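Putative TetR transcriptional regulator (Rhodococcus sp., PDB 2I10) probably binds DNA as a TetR-family transcriptional regulator, with a predicted helix-turn-helix DNA-binding motif and a largely helical C-terminal domain. Local coordinates at residues T92-V95 and E96-T99; E183-A186 and A187-A191. One frame throughout, in Å; residues are numbered along the deposited sequence.

Interaction 1. Residues T92-V95 and E96-T99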
loop_
_atom_site.group_PDB
_atom_site.type_symbol
_atom_site.label_atom_id
_atom_site.label_comp_id
_atom_site.label_asym_id
_atom_site.label_seq_id
_atom_site.Cartn_x
_atom_site.Cartn_y
_atom_site.Cartn_z
ATOM N N THR B 92 6.580 -12.995 -5.174
ATOM C CA THR B 92 6.756 -13.926 -4.056
ATOM C C THR B 92 7.991 -13.611 -3.150
ATOM O O THR B 92 7.958 -13.828 -1.937
ATOM C CB THR B 92 6.867 -15.406 -4.518
ATOM O OG1 THR B 92 8.028 -15.566 -5.344
ATOM C CG2 THR B 92 5.633 -15.874 -5.260
ATOM N N GLY B 93 9.071 -13.128 -3.750
ATOM C CA GLY B 93 10.245 -12.654 -3.017
ATOM C C GLY B 93 9.920 -11.464 -2.108
ATOM O O GLY B 93 10.395 -11.397 -0.976
ATOM N N ARG B 94 9.091 -10.545 -2.607
ATOM C CA ARG B 94 8.669 -9.378 -1.849
ATOM C C ARG B 94 7.844 -9.829 -0.678
ATOM O O ARG B 94 8.003 -9.318 0.426
ATOM C CB ARG B 94 7.874 -8.372 -2.690
ATOM C CG ARG B 94 8.666 -7.472 -3.658
ATOM C CD ARG B 94 10.159 -7.586 -3.443
ATOM N NE ARG B 94 10.686 -6.537 -2.608
ATOM C CZ ARG B 94 11.874 -6.572 -2.018
ATOM N NH1 ARG B 94 12.679 -7.628 -2.146
ATOM N NH2 ARG B 94 12.248 -5.541 -1.288
ATOM N N VAL B 95 6.965 -10.793 -0.902
ATOM C CA VAL B 95 6.129 -11.312 0.176
ATOM C C VAL B 95 7.006 -11.934 1.293
ATOM O O VAL B 95 6.690 -11.813 2.463
ATOM C CB VAL B 95 5.052 -12.325 -0.334
ATOM C CG1 VAL B 95 4.400 -13.065 0.839
ATOM C CG2 VAL B 95 3.949 -11.604 -1.130
ATOM N N GLU B 96 8.085 -12.622 0.933
ATOM C CA GLU B 96 9.044 -13.082 1.915
ATOM C C GLU B 96 9.643 -11.899 2.711
ATOM O O GLU B 96 9.644 -11.936 3.930
ATOM C CB GLU B 96 10.167 -13.919 1.273
ATOM C CG GLU B 96 9.717 -15.150 0.395
ATOM C CD GLU B 96 10.903 -15.785 -0.449
ATOM O OE1 GLU B 96 11.859 -15.049 -0.859
ATOM O OE2 GLU B 96 10.866 -17.011 -0.714
ATOM N N VAL B 97 10.162 -10.877 2.031
ATOM C CA VAL B 97 10.705 -9.691 2.705
ATOM C C VAL B 97 9.658 -8.994 3.608
ATOM O O VAL B 97 9.954 -8.689 4.760
ATOM C CB VAL B 97 11.363 -8.674 1.727
ATOM C CG1 VAL B 97 11.601 -7.320 2.406
ATOM C CG2 VAL B 97 12.676 -9.215 1.223
ATOM N N PHE B 98 8.446 -8.807 3.098
ATOM C CA PHE B 98 7.367 -8.064 3.786
ATOM C C PHE B 98 6.877 -8.758 5.052
ATOM O O PHE B 98 6.357 -8.115 6.003
ATOM C CB PHE B 98 6.159 -7.960 2.873
ATOM C CG PHE B 98 6.377 -7.144 1.651
ATOM C CD1 PHE B 98 7.404 -6.216 1.580
ATOM C CD2 PHE B 98 5.508 -7.266 0.583
ATOM C CE1 PHE B 98 7.576 -5.453 0.464
ATOM C CE2 PHE B 98 5.639 -6.483 -0.519
ATOM C CZ PHE B 98 6.687 -5.586 -0.593
ATOM N N THR B 99 7.005 -10.075 5.060
ATOM C CA THR B 99 6.568 -10.853 6.191
ATOM C C THR B 99 7.819 -11.254 6.948
ATOM O O THR B 99 7.869 -12.296 7.590
ATOM C CB THR B 99 5.733 -12.069 5.734
ATOM O OG1 THR B 99 6.477 -12.808 4.776
ATOM C CG2 THR B 99 4.453 -11.634 5.048
HETATM O O HOH W 1 13.014 -12.611 -0.728
#

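Interaction 2. Residues E183-A186 and A187-A191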
loop_
_atom_site.group_PDB
_atom_site.type_symbol
_atom_site.label_atom_id
_atom_site.label_comp_id
_atom_site.label_asym_id
_atom_site.label_seq_id
_atom_site.Cartn_x
_atom_site.Cartn_y
_atom_site.Cartn_z
ATOM N N GLU B 183 -1.080 -17.376 2.961
ATOM C CA GLU B 183 -2.163 -16.728 2.246
ATOM C C GLU B 183 -1.650 -15.604 1.318
ATOM O O GLU B 183 -2.128 -15.452 0.179
ATOM C CB GLU B 183 -3.135 -16.164 3.259
ATOM C CG GLU B 183 -4.371 -15.565 2.682
ATOM C CD GLU B 183 -5.412 -15.310 3.747
ATOM O OE1 GLU B 183 -5.649 -16.207 4.567
ATOM O OE2 GLU B 183 -6.004 -14.218 3.746
ATOM N N LEU B 184 -0.708 -14.799 1.801
ATOM C CA LEU B 184 -0.173 -13.702 0.987
ATOM C C LEU B 184 0.650 -14.225 -0.196
ATOM O O LEU B 184 0.612 -13.663 -1.300
ATOM C CB LEU B 184 0.639 -12.703 1.840
ATOM C CG LEU B 184 0.596 -11.263 1.334
ATOM C CD1 LEU B 184 -0.842 -10.780 1.109
ATOM C CD2 LEU B 184 1.349 -10.305 2.248
ATOM N N THR B 185 1.384 -15.309 0.040
ATOM C CA THR B 185 2.142 -15.974 -1.005
ATOM C C THR B 185 1.194 -16.521 -2.078
ATOM O O THR B 185 1.474 -16.360 -3.273
ATOM C CB THR B 185 3.018 -17.105 -0.397
ATOM O OG1 THR B 185 4.051 -16.505 0.399
ATOM C CG2 THR B 185 3.638 -17.976 -1.492
ATOM N N ALA B 186 0.080 -17.149 -1.654
ATOM C CA ALA B 186 -0.945 -17.594 -2.600
ATOM C C ALA B 186 -1.501 -16.397 -3.389
ATOM O O ALA B 186 -1.625 -16.466 -4.602
ATOM C CB ALA B 186 -2.067 -18.400 -1.901
ATOM N N ALA B 187 -1.753 -15.280 -2.724
ATOM C CA ALA B 187 -2.190 -14.071 -3.403
ATOM C C ALA B 187 -1.186 -13.544 -4.449
ATOM O O ALA B 187 -1.609 -13.079 -5.525
ATOM C CB ALA B 187 -2.521 -12.973 -2.396
ATOM N N ALA B 188 0.113 -13.585 -4.125
ATOM C CA ALA B 188 1.155 -13.114 -5.059
ATOM C C ALA B 188 1.237 -14.012 -6.300
ATOM O O ALA B 188 1.411 -13.517 -7.396
ATOM C CB ALA B 188 2.487 -13.045 -4.353
ATOM N N ILE B 189 1.084 -15.330 -6.105
ATOM C CA ILE B 189 0.998 -16.305 -7.183
ATOM C C ILE B 189 -0.203 -16.029 -8.094
ATOM O O ILE B 189 -0.061 -16.049 -9.315
ATOM C CB ILE B 189 0.975 -17.760 -6.654
ATOM C CG1 ILE B 189 2.358 -18.118 -6.089
ATOM C CG2 ILE B 189 0.600 -18.751 -7.756
ATOM C CD1 ILE B 189 2.414 -19.447 -5.260
ATOM N N LEU B 190 -1.375 -15.757 -7.518
ATOM C CA LEU B 190 -2.527 -15.315 -8.332
ATOM C C LEU B 190 -2.252 -13.992 -9.052
ATOM O O LEU B 190 -2.632 -13.807 -10.218
ATOM C CB LEU B 190 -3.763 -15.167 -7.450
ATOM C CG LEU B 190 -4.357 -16.416 -6.810
ATOM C CD1 LEU B 190 -5.389 -16.004 -5.774
ATOM C CD2 LEU B 190 -4.986 -17.282 -7.878
ATOM N N ALA B 191 -1.580 -13.066 -8.369
ATOM C CA ALA B 191 -1.329 -11.764 -8.995
ATOM C C ALA B 191 -0.437 -11.911 -10.219
ATOM O O ALA B 191 -0.672 -11.259 -11.239
ATOM C CB ALA B 191 -0.739 -10.740 -8.001
#

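Interaction 1. Residues T92-V95 and E96-T99
The carbonyl oxygen V95 O is gripped twice by T99: T99 OG1 donates a short bond of 2.5 Å to V95 O, and T99 N gives a second, bent one of 3.1 Å to V95 O (N-H...O 138°). The T99 hydroxyl sits between its own backbone N and carbonyl carbon (chi1 54°), turned back to V95, and R181 also bonds to it. One residue earlier, the F98 ring folds over R94. Its face covers R94 O, which also accepts F98 N at 2.8 Å, and R94 CB makes a CH-pi contact 4.0 Å from the centroid of the F98 ring. With an alanine at F98, R94 CB and R94 O would probably lose this aromatic cover, and a gap would open against S172 and A175 of helix 157-177. The bent R94 chain carries its guanidinium alongside V97, with R94 NH1 3.7 Å from V97 CG2, while R94 NH2 bonds to M67 O. A water donates to both G93 O (2.9 Å) and E96 OE1 (2.7 Å), tying carboxylate to backbone. The i to i+4 pattern is that of an alpha-helix, here helix 83-98 of the TetR C-terminal domain.

Interaction 2. Residues E183-A186 and A187-A191
T185 and I189, one helical turn apart, meet through T185 CG2 and the terminal methyl I189 CD1, at 4.2 Å. The position of T185 CG2, anti to its backbone N, carries this methyl along the helix to I189; T185 OG1 (chi1 -69°) is left beside that N and bonds back to R181 O in the preceding turn. I189 CG1 is anti to its own carbonyl carbon (chi1 -70°), which lays the branch back over the T185 carbonyl, with I189 CG1 3.4 Å from T185 O. That same oxygen accepts I189 N. L190 repeats the scheme at the next carbonyl: its CG lies 3.5 Å from A186 O, the acceptor of L190 N at 3.0 Å. These i to i+4 bonds are those of a regular alpha-helix, 181-192, which packs on helix 157-177 of its own chain and, through residues such as E183 and A186, against the same helix of the second subunit, consistent with the helical dimer interface of TetR regulators. Between the larger side chains, A186, A187 and A188 present bare methyls; A187 CB meets L184 CD1 loosely, at 4.5 Å. L184 turns its branches to L171, E174 and A175 of helix 157-177 and to R162 of the second subunit. E183 leaves the helix extended, and its OE2 forms a salt bridge with R162 of the second subunit. A186 packs on A159 of that subunit, and A191 on its Y163.

In the fold
Interactions 1 and 2 lie on two helices, 83-98 and 181-192, that pack side by side; the centres of the two interactions are about 11 Å apart. V95 is the main bridge: V95 CG1 is 3.5 Å from T185 OG1 and V95 CG2 is 3.8 Å from A188 CB, while further along T92 CG2 lies 4.1 Å from I189 CG1. L171 of helix 157-177 touches both V95 and A188, so three helices meet here. Only interaction 2 reaches the second subunit. R162, the partner of E183 across the interface, is also a residue of the p-nitrophenol pocket with R131, E132 and R135, so the pocket probably lies close to this interface.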